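Local coordinates for protein separin (Saccharomyces cerevisiae, PDB 5U1T) that cleaves the MCD1/SCC1 subunit of cohesin as a caspase-like cysteine protease at the onset of anaphase, and is held inactive by securin for most of the cell cycle, at residues T846-L851 against K1503-L1508; D811-S816 against H840-I845; L62-M67 against S499-L504. All coordinates share one frame; numbering follows the deposited sequence.

Contact 1 (T846-L851 against K1503-L1508); sequences TEQTCL and KYYGKL
Glu847 and Lys1507 meet because both first torsions put CG anti to the carbonyl carbon (chi1 -70° and -58°); from there the glutamate runs straight out while the lysine bends at its last torsion, which brings NZ back. The two side chains cross at about a right angle, and NZ of Lys1507 forms a salt bridge to OE1 of Glu847 at 3.2 Å; OE1 accepts through its anti lone pair, the one facing away from OE2. Next to this bridge the glutamate chain lies against Gly1506, with OE2 of Glu847 3.4 Å from CA of Gly1506. Thr846 is buried alongside: its CG2 packs on CD1 of Leu1508 at 3.6 Å, and its OG1 turns back to bond the carbonyl of Tyr842. The backbones also meet: CA of Thr846 makes a C-H···O contact to O of Tyr1505 at 3.5 Å. Gly1506 has positive phi within a type II' turn from Tyr1505 to Leu1508, closed by the bond from N of Leu1508 to O of Tyr1505 (3.0 Å). Glu847, also at positive phi, is where the chain leaves the helical conformation after helix 829-845. A beta turn of the C50 peptidase region thus docks on a Schellman motif at a helix C-terminus.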
loop_
_atom_site.group_PDB
_atom_site.type_symbol
_atom_site.label_atom_id
_atom_site.label_comp_id
_atom_site.label_asym_id
_atom_site.label_seq_id
_atom_site.Cartn_x
_atom_site.Cartn_y
_atom_site.Cartn_z
ATOM N N THR A 846 0.430 25.657 9.009
ATOM C CA THR A 846 -0.069 26.774 8.212
ATOM C C THR A 846 -0.973 27.681 9.051
ATOM O O THR A 846 -1.532 28.662 8.555
ATOM C CB THR A 846 -0.834 26.295 6.978
ATOM O OG1 THR A 846 -1.807 25.333 7.381
ATOM C CG2 THR A 846 0.108 25.663 5.989
ATOM N N GLU A 847 -1.119 27.324 10.320
ATOM C CA GLU A 847 -1.828 28.151 11.277
ATOM C C GLU A 847 -3.261 28.418 10.888
ATOM O O GLU A 847 -3.819 29.436 11.263
ATOM C CB GLU A 847 -1.104 29.482 11.469
ATOM C CG GLU A 847 0.219 29.362 12.201
ATOM C CD GLU A 847 0.995 30.684 12.254
ATOM O OE1 GLU A 847 2.160 30.684 12.729
ATOM O OE2 GLU A 847 0.442 31.722 11.817
ATOM N N GLN A 848 -3.865 27.510 10.137
ATOM C CA GLN A 848 -5.272 27.654 9.814
ATOM C C GLN A 848 -6.066 27.158 11.000
ATOM O O GLN A 848 -6.588 26.052 10.986
ATOM C CB GLN A 848 -5.615 26.885 8.554
ATOM C CG GLN A 848 -4.511 26.956 7.541
ATOM C CD GLN A 848 -4.890 26.343 6.225
ATOM O OE1 GLN A 848 -4.080 25.678 5.579
ATOM N NE2 GLN A 848 -6.128 26.573 5.804
ATOM N N THR A 849 -6.160 27.987 12.032
ATOM C CA THR A 849 -6.529 27.492 13.340
ATOM C C THR A 849 -7.944 26.897 13.424
ATOM O O THR A 849 -8.218 26.098 14.312
ATOM C CB THR A 849 -6.356 28.602 14.412
ATOM O OG1 THR A 849 -7.531 29.413 14.496
ATOM C CG2 THR A 849 -5.142 29.467 14.106
ATOM N N CYS A 850 -8.831 27.225 12.493
ATOM C CA CYS A 850 -10.185 26.659 12.537
ATOM C C CYS A 850 -10.213 25.183 12.095
ATOM O O CYS A 850 -10.766 24.325 12.786
ATOM C CB CYS A 850 -11.134 27.500 11.671
ATOM S SG CYS A 850 -12.841 26.824 11.450
ATOM N N LEU A 851 -9.628 24.900 10.932
ATOM C CA LEU A 851 -9.488 23.539 10.441
ATOM C C LEU A 851 -8.679 22.708 11.423
ATOM O O LEU A 851 -8.927 21.515 11.615
ATOM C CB LEU A 851 -8.825 23.522 9.070
ATOM C CG LEU A 851 -9.775 23.889 7.929
ATOM C CD1 LEU A 851 -9.038 23.990 6.603
ATOM C CD2 LEU A 851 -10.914 22.882 7.854
ATOM N N LYS A 1503 -1.714 35.885 -0.037
ATOM C CA LYS A 1503 -2.370 35.022 0.940
ATOM C C LYS A 1503 -1.316 34.424 1.873
ATOM O O LYS A 1503 -0.329 33.871 1.411
ATOM C CB LYS A 1503 -3.174 33.922 0.239
ATOM C CG LYS A 1503 -4.391 34.410 -0.559
ATOM C CD LYS A 1503 -5.142 33.233 -1.262
ATOM C CE LYS A 1503 -6.404 33.647 -2.073
ATOM N NZ LYS A 1503 -7.130 32.507 -2.782
ATOM N N TYR A 1504 -1.521 34.543 3.179
ATOM C CA TYR A 1504 -0.542 34.081 4.156
ATOM C C TYR A 1504 -0.887 32.723 4.811
ATOM O O TYR A 1504 -2.037 32.474 5.183
ATOM C CB TYR A 1504 -0.381 35.130 5.251
ATOM C CG TYR A 1504 0.534 36.295 4.927
ATOM C CD1 TYR A 1504 0.039 37.458 4.335
ATOM C CD2 TYR A 1504 1.887 36.242 5.244
ATOM C CE1 TYR A 1504 0.873 38.536 4.052
ATOM C CE2 TYR A 1504 2.729 37.303 4.975
ATOM C CZ TYR A 1504 2.222 38.458 4.383
ATOM O OH TYR A 1504 3.073 39.524 4.124
ATOM N N TYR A 1505 0.123 31.864 4.982
ATOM C CA TYR A 1505 -0.077 30.512 5.512
ATOM C C TYR A 1505 0.897 30.110 6.624
ATOM O O TYR A 1505 1.722 29.216 6.428
ATOM C CB TYR A 1505 0.038 29.488 4.389
ATOM C CG TYR A 1505 -1.033 29.617 3.333
ATOM C CD1 TYR A 1505 -2.271 28.984 3.481
ATOM C CD2 TYR A 1505 -0.808 30.365 2.192
ATOM C CE1 TYR A 1505 -3.250 29.102 2.522
ATOM C CE2 TYR A 1505 -1.778 30.485 1.220
ATOM C CZ TYR A 1505 -2.998 29.855 1.385
ATOM O OH TYR A 1505 -3.955 29.988 0.400
ATOM N N GLY A 1506 0.779 30.759 7.782
ATOM C CA GLY A 1506 1.615 30.473 8.930
ATOM C C GLY A 1506 3.094 30.408 8.615
ATOM O O GLY A 1506 3.670 31.363 8.088
ATOM N N LYS A 1507 3.699 29.264 8.909
ATOM C CA LYS A 1507 5.138 29.099 8.810
ATOM C C LYS A 1507 5.592 28.699 7.428
ATOM O O LYS A 1507 6.747 28.356 7.214
ATOM C CB LYS A 1507 5.612 28.075 9.834
ATOM C CG LYS A 1507 5.249 28.458 11.252
ATOM C CD LYS A 1507 5.512 27.316 12.220
ATOM C CE LYS A 1507 4.730 27.532 13.520
ATOM N NZ LYS A 1507 3.258 27.738 13.236
ATOM N N LEU A 1508 4.685 28.744 6.473
ATOM C CA LEU A 1508 5.085 28.515 5.096
ATOM C C LEU A 1508 5.157 29.860 4.361
ATOM O O LEU A 1508 4.668 30.882 4.865
ATOM C CB LEU A 1508 4.119 27.554 4.400
ATOM C CG LEU A 1508 3.955 26.139 4.963
ATOM C CD1 LEU A 1508 3.062 25.317 4.015
ATOM C CD2 LEU A 1508 5.312 25.453 5.209
#

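Contact 2 (D811-S816 against H840-I845); sequences DCEFYS and HRYYMI
This is a buried helix-to-helix contact between neighbours in the chain, helix 809-825 and helix 829-845, in which one tyrosine does nearly all the work. Tyr842 extends from the second helix toward the first, its CG anti to the backbone N (chi1 168°), and its ring reaches across between the segment axes, whose closest approach is 11.8 Å.

The hydroxyl is the focus. Tyr842 OH donates to OE1 of Glu813, a hydrogen bond modelled at 2.5 Å, a length too short to be taken literally. Glu813 starts out away from the partner helix, and a bend at chi2 turns CD back toward it. OE1 of Glu813 lies at the ring edge, in its plane, with the carboxylate turned only 20° from the ring. A weak, long ion pair joins the other carboxylate oxygen, OE2, to Lys817.

Around the ring the packing is apolar or mildly polar. CB of Cys812 lies 3.4 Å from CE1 of Tyr842, and SG of Cys812 stands obliquely to the ring, 5.3 Å from the centroid, as a sulfur-aromatic contact. OG of Ser816 sits 3.5 Å from CE2 of Tyr842, so Cys812 and Ser816, one turn apart on the same helix, approach the ring obliquely, at CE1 and CE2 respectively. Tyr843 adds a looser approach, its OH 4.2 Å from OG of Ser816.

On another side of helix 809-825, Asp811, Phe814 and Tyr815 meet the chain of another protein in the assembly. With segment axes at 154° and a short connection, the two helices form an antiparallel helical hairpin within the largely helical part of the chain.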
loop_
_atom_site.group_PDB
_atom_site.type_symbol
_atom_site.label_atom_id
_atom_site.label_comp_id
_atom_site.label_asym_id
_atom_site.label_seq_id
_atom_site.Cartn_x
_atom_site.Cartn_y
_atom_site.Cartn_z
ATOM N N ASP A 811 1.413 24.457 -3.036
ATOM C CA ASP A 811 1.298 23.046 -3.385
ATOM C C ASP A 811 0.752 22.241 -2.233
ATOM O O ASP A 811 0.134 21.206 -2.434
ATOM C CB ASP A 811 2.644 22.471 -3.800
ATOM C CG ASP A 811 3.197 23.127 -5.036
ATOM O OD1 ASP A 811 2.880 22.649 -6.142
ATOM O OD2 ASP A 811 3.948 24.111 -4.904
ATOM N N CYS A 812 1.002 22.718 -1.024
ATOM C CA CYS A 812 0.539 22.027 0.160
ATOM C C CYS A 812 -0.970 22.106 0.249
ATOM O O CYS A 812 -1.645 21.118 0.555
ATOM C CB CYS A 812 1.188 22.614 1.413
ATOM S SG CYS A 812 2.868 22.023 1.687
ATOM N N GLU A 813 -1.495 23.292 -0.030
ATOM C CA GLU A 813 -2.931 23.471 -0.056
ATOM C C GLU A 813 -3.548 22.534 -1.072
ATOM O O GLU A 813 -4.577 21.927 -0.803
ATOM C CB GLU A 813 -3.298 24.911 -0.380
ATOM C CG GLU A 813 -3.180 25.849 0.791
ATOM C CD GLU A 813 -4.019 25.422 1.983
ATOM O OE1 GLU A 813 -3.448 24.884 2.952
ATOM O OE2 GLU A 813 -5.250 25.641 1.964
ATOM N N PHE A 814 -2.916 22.403 -2.234
ATOM C CA PHE A 814 -3.487 21.588 -3.296
ATOM C C PHE A 814 -3.574 20.126 -2.874
ATOM O O PHE A 814 -4.618 19.472 -3.008
ATOM C CB PHE A 814 -2.664 21.706 -4.577
ATOM C CG PHE A 814 -3.199 20.874 -5.708
ATOM C CD1 PHE A 814 -2.802 19.543 -5.865
ATOM C CD2 PHE A 814 -4.106 21.408 -6.606
ATOM C CE1 PHE A 814 -3.306 18.758 -6.910
ATOM C CE2 PHE A 814 -4.605 20.634 -7.651
ATOM C CZ PHE A 814 -4.206 19.305 -7.800
ATOM N N TYR A 815 -2.455 19.622 -2.366
ATOM C CA TYR A 815 -2.350 18.226 -2.013
ATOM C C TYR A 815 -3.207 17.899 -0.807
ATOM O O TYR A 815 -3.906 16.892 -0.794
ATOM C CB TYR A 815 -0.892 17.878 -1.779
ATOM C CG TYR A 815 -0.183 17.696 -3.082
ATOM C CD1 TYR A 815 -0.696 16.845 -4.039
ATOM C CD2 TYR A 815 0.972 18.400 -3.388
ATOM C CE1 TYR A 815 -0.067 16.667 -5.245
ATOM C CE2 TYR A 815 1.613 18.231 -4.609
ATOM C CZ TYR A 815 1.078 17.361 -5.531
ATOM O OH TYR A 815 1.684 17.166 -6.750
ATOM N N SER A 816 -3.175 18.775 0.188
ATOM C CA SER A 816 -3.924 18.540 1.411
ATOM C C SER A 816 -5.402 18.501 1.077
ATOM O O SER A 816 -6.154 17.707 1.639
ATOM C CB SER A 816 -3.623 19.608 2.481
ATOM O OG SER A 816 -4.350 20.802 2.263
ATOM N N HIS A 840 -3.938 17.475 10.585
ATOM C CA HIS A 840 -4.020 18.316 11.751
ATOM C C HIS A 840 -2.680 19.012 11.987
ATOM O O HIS A 840 -2.649 20.217 12.228
ATOM C CB HIS A 840 -4.424 17.518 12.965
ATOM C CG HIS A 840 -4.270 18.271 14.239
ATOM N ND1 HIS A 840 -3.162 18.139 15.052
ATOM C CD2 HIS A 840 -5.067 19.190 14.832
ATOM C CE1 HIS A 840 -3.298 18.925 16.103
ATOM N NE2 HIS A 840 -4.443 19.575 15.992
ATOM N N ARG A 841 -1.583 18.259 11.920
ATOM C CA ARG A 841 -0.254 18.852 12.014
ATOM C C ARG A 841 -0.078 19.901 10.913
ATOM O O ARG A 841 0.509 20.960 11.128
ATOM C CB ARG A 841 0.843 17.787 11.911
ATOM C CG ARG A 841 2.273 18.344 11.789
ATOM C CD ARG A 841 3.301 17.207 11.595
ATOM N NE ARG A 841 4.623 17.637 11.127
ATOM C CZ ARG A 841 5.606 18.092 11.913
ATOM N NH1 ARG A 841 6.767 18.454 11.372
ATOM N NH2 ARG A 841 5.437 18.205 13.237
ATOM N N TYR A 842 -0.603 19.611 9.733
ATOM C CA TYR A 842 -0.430 20.527 8.628
ATOM C C TYR A 842 -1.171 21.840 8.900
ATOM O O TYR A 842 -0.684 22.906 8.562
ATOM C CB TYR A 842 -0.908 19.896 7.316
ATOM C CG TYR A 842 -1.011 20.907 6.207
ATOM C CD1 TYR A 842 0.134 21.452 5.641
ATOM C CD2 TYR A 842 -2.253 21.349 5.752
ATOM C CE1 TYR A 842 0.051 22.386 4.646
ATOM C CE2 TYR A 842 -2.343 22.280 4.762
ATOM C CZ TYR A 842 -1.184 22.796 4.212
ATOM O OH TYR A 842 -1.255 23.728 3.217
ATOM N N TYR A 843 -2.343 21.752 9.518
ATOM C CA TYR A 843 -3.143 22.940 9.787
ATOM C C TYR A 843 -2.507 23.738 10.898
ATOM O O TYR A 843 -2.691 24.947 10.985
ATOM C CB TYR A 843 -4.595 22.562 10.121
ATOM C CG TYR A 843 -5.324 22.107 8.884
ATOM C CD1 TYR A 843 -5.065 22.712 7.656
ATOM C CD2 TYR A 843 -6.239 21.061 8.915
ATOM C CE1 TYR A 843 -5.701 22.312 6.504
ATOM C CE2 TYR A 843 -6.890 20.651 7.748
ATOM C CZ TYR A 843 -6.609 21.285 6.552
ATOM O OH TYR A 843 -7.218 20.900 5.379
ATOM N N MET A 844 -1.726 23.066 11.726
ATOM C CA MET A 844 -0.944 23.746 12.745
ATOM C C MET A 844 0.176 24.560 12.106
ATOM O O MET A 844 0.312 25.732 12.378
ATOM C CB MET A 844 -0.366 22.747 13.736
ATOM C CG MET A 844 -1.221 22.519 14.961
ATOM S SD MET A 844 -0.280 21.641 16.248
ATOM C CE MET A 844 1.404 22.213 15.923
ATOM N N ILE A 845 0.970 23.923 11.258
ATOM C CA ILE A 845 2.037 24.585 10.530
ATOM C C ILE A 845 1.544 25.793 9.715
ATOM O O ILE A 845 2.166 26.844 9.733
ATOM C CB ILE A 845 2.757 23.588 9.588
ATOM C CG1 ILE A 845 3.341 22.433 10.393
ATOM C CG2 ILE A 845 3.862 24.271 8.776
ATOM C CD1 ILE A 845 4.102 21.434 9.549
#

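Contact 3 (L62-M67 against S499-L504); sequences LKSHHM and SSEIML
Polar contacts come first, and His66 with Ser500 is the shortest. NE2 of His66 and OG of Ser500 are 2.8 Å apart, hydrogen bonded at an angle of 151°, and either could be the donor. The same OG accepts from N of Met503 at 2.9 Å: Ser500 is the N-cap of helix 501-509, and chi1 of 64° turns OG back over its own backbone to reach that N-H. The hydroxyl is thus gripped from both segments, with NE2 of His66 bonded directly to the capping oxygen. At the end of helix 48-64, N of Glu501 makes two weak hydrogen bonds to Ser64, one to the carbonyl O (3.4 Å) and one to OG (3.3 Å), so the first N-H of one helix is shared between two oxygens at the end of the other.

Apolar packing centres on the same histidine. Ile502 sits over one face of the His66 ring in a CH-pi contact, its CB 4.2 Å from the centroid and 26° off the normal, while its CD1 approaches CG of His66 at 3.9 Å. CB of Ser500 meets the ring at the edge, in its plane.

Water bridges the remaining pair. NE2 of His65 and OE2 of Glu501 each lie 2.9 Å from one water, which donates to the carboxylate. Both groups have further partners: ND1 of His65 bonds the carbonyl of Leu550, and OE1 of Glu501 takes Ser522, Ser525 and His551.

The C-terminal end of helix 48-64 therefore abuts the N-terminal end of helix 501-509, with helix 470-485 packing on His66, Ile502 and Met503, and His551 stacking on the ring of His65.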
loop_
_atom_site.group_PDB
_atom_site.type_symbol
_atom_site.label_atom_id
_atom_site.label_comp_id
_atom_site.label_asym_id
_atom_site.label_seq_id
_atom_site.Cartn_x
_atom_site.Cartn_y
_atom_site.Cartn_z
ATOM N N LEU A 62 -24.131 -38.840 8.447
ATOM C CA LEU A 62 -22.753 -39.189 8.719
ATOM C C LEU A 62 -21.886 -38.987 7.494
ATOM O O LEU A 62 -20.735 -38.567 7.585
ATOM C CB LEU A 62 -22.675 -40.635 9.206
ATOM C CG LEU A 62 -23.167 -40.741 10.642
ATOM C CD1 LEU A 62 -23.164 -42.182 11.095
ATOM C CD2 LEU A 62 -22.299 -39.881 11.534
ATOM N N LYS A 63 -22.461 -39.301 6.347
ATOM C CA LYS A 63 -21.786 -39.177 5.081
ATOM C C LYS A 63 -21.636 -37.711 4.765
ATOM O O LYS A 63 -20.610 -37.273 4.242
ATOM C CB LYS A 63 -22.584 -39.878 3.987
ATOM C CG LYS A 63 -21.870 -40.000 2.685
ATOM C CD LYS A 63 -22.427 -41.156 1.890
ATOM C CE LYS A 63 -23.811 -40.843 1.309
ATOM N NZ LYS A 63 -23.728 -40.058 0.042
ATOM N N SER A 64 -22.670 -36.945 5.086
ATOM C CA SER A 64 -22.680 -35.555 4.703
ATOM C C SER A 64 -21.704 -34.738 5.539
ATOM O O SER A 64 -21.159 -33.751 5.052
ATOM C CB SER A 64 -24.068 -34.977 4.830
ATOM O OG SER A 64 -24.081 -33.671 4.309
ATOM N N HIS A 65 -21.486 -35.149 6.787
ATOM C CA HIS A 65 -20.634 -34.386 7.687
ATOM C C HIS A 65 -19.263 -35.013 7.820
ATOM O O HIS A 65 -18.578 -34.779 8.797
ATOM C CB HIS A 65 -21.276 -34.266 9.074
ATOM C CG HIS A 65 -22.609 -33.583 9.065
ATOM N ND1 HIS A 65 -23.328 -33.348 10.218
ATOM C CD2 HIS A 65 -23.352 -33.081 8.049
ATOM C CE1 HIS A 65 -24.461 -32.734 9.908
ATOM N NE2 HIS A 65 -24.493 -32.553 8.599
ATOM N N HIS A 66 -18.909 -35.851 6.847
ATOM C CA HIS A 66 -17.630 -36.578 6.811
ATOM C C HIS A 66 -17.254 -37.377 8.080
ATOM O O HIS A 66 -16.089 -37.665 8.308
ATOM C CB HIS A 66 -16.504 -35.585 6.468
ATOM C CG HIS A 66 -16.502 -35.155 5.033
ATOM N ND1 HIS A 66 -15.348 -35.062 4.284
ATOM C CD2 HIS A 66 -17.518 -34.834 4.201
ATOM C CE1 HIS A 66 -15.656 -34.695 3.052
ATOM N NE2 HIS A 66 -16.966 -34.554 2.979
ATOM N N MET A 67 -18.235 -37.756 8.887
ATOM C CA MET A 67 -17.983 -38.483 10.127
ATOM C C MET A 67 -17.891 -40.002 9.890
ATOM O O MET A 67 -18.823 -40.752 10.216
ATOM C CB MET A 67 -19.093 -38.174 11.127
ATOM C CG MET A 67 -19.042 -36.791 11.689
ATOM S SD MET A 67 -17.544 -36.633 12.684
ATOM C CE MET A 67 -18.164 -37.078 14.301
ATOM N N SER A 499 -22.686 -36.030 -3.140
ATOM C CA SER A 499 -21.552 -35.314 -2.556
ATOM C C SER A 499 -21.956 -34.767 -1.200
ATOM O O SER A 499 -23.152 -34.572 -0.933
ATOM C CB SER A 499 -21.076 -34.184 -3.473
ATOM O OG SER A 499 -22.142 -33.300 -3.778
ATOM N N SER A 500 -20.966 -34.513 -0.347
ATOM C CA SER A 500 -21.209 -34.005 0.990
ATOM C C SER A 500 -21.559 -32.532 1.043
ATOM O O SER A 500 -21.427 -31.785 0.075
ATOM C CB SER A 500 -19.982 -34.218 1.854
ATOM O OG SER A 500 -18.919 -33.456 1.332
ATOM N N GLU A 501 -22.004 -32.136 2.223
ATOM C CA GLU A 501 -22.228 -30.754 2.576
ATOM C C GLU A 501 -20.916 -29.993 2.507
ATOM O O GLU A 501 -20.839 -28.909 1.937
ATOM C CB GLU A 501 -22.804 -30.677 3.979
ATOM C CG GLU A 501 -23.075 -29.311 4.437
ATOM C CD GLU A 501 -23.666 -29.284 5.822
ATOM O OE1 GLU A 501 -22.901 -29.251 6.815
ATOM O OE2 GLU A 501 -24.911 -29.297 5.910
ATOM N N ILE A 502 -19.884 -30.580 3.096
ATOM C CA ILE A 502 -18.573 -29.968 3.137
ATOM C C ILE A 502 -18.014 -29.714 1.719
ATOM O O ILE A 502 -17.537 -28.605 1.407
ATOM C CB ILE A 502 -17.621 -30.842 3.968
ATOM C CG1 ILE A 502 -18.321 -31.226 5.278
ATOM C CG2 ILE A 502 -16.318 -30.119 4.221
ATOM C CD1 ILE A 502 -17.399 -31.623 6.409
ATOM N N MET A 503 -18.098 -30.720 0.856
ATOM C CA MET A 503 -17.650 -30.568 -0.517
ATOM C C MET A 503 -18.372 -29.437 -1.239
ATOM O O MET A 503 -17.744 -28.687 -1.997
ATOM C CB MET A 503 -17.849 -31.868 -1.298
ATOM C CG MET A 503 -16.894 -32.957 -0.912
ATOM S SD MET A 503 -17.291 -34.513 -1.740
ATOM C CE MET A 503 -16.880 -34.147 -3.460
ATOM N N LEU A 504 -19.688 -29.338 -1.035
ATOM C CA LEU A 504 -20.464 -28.289 -1.693
ATOM C C LEU A 504 -20.060 -26.888 -1.159
ATOM O O LEU A 504 -20.008 -25.905 -1.918
ATOM C CB LEU A 504 -21.960 -28.534 -1.513
ATOM C CG LEU A 504 -22.566 -29.689 -2.321
ATOM C CD1 LEU A 504 -23.974 -29.981 -1.856
ATOM C CD2 LEU A 504 -22.565 -29.413 -3.814
HETATM O O HOH W 1 -26.483 -30.581 8.015
#

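In the fold
Contacts 1 and 2 are neighbours, their centres 8 Å apart, and share helix 829-845: contact 2 uses its last turns to bind helix 809-825, and contact 1 uses the loop that follows, which meets the C50 peptidase region. A probable backbone hydrogen bond from N of Lys1507 to O of Ile845 joins them directly. Contact 3 lies about 66 Å from contact 1, centre to centre, on the opposite side of the chain's centre, and touches neither. Contacts 2 and 3 are buried; contact 1 is partly so, and carries a salt bridge on its exposed side. Contact 2 depends on a tyrosine-carboxylate bond between helix flanks, contact 3 on helix ends, a serine N-cap and a water.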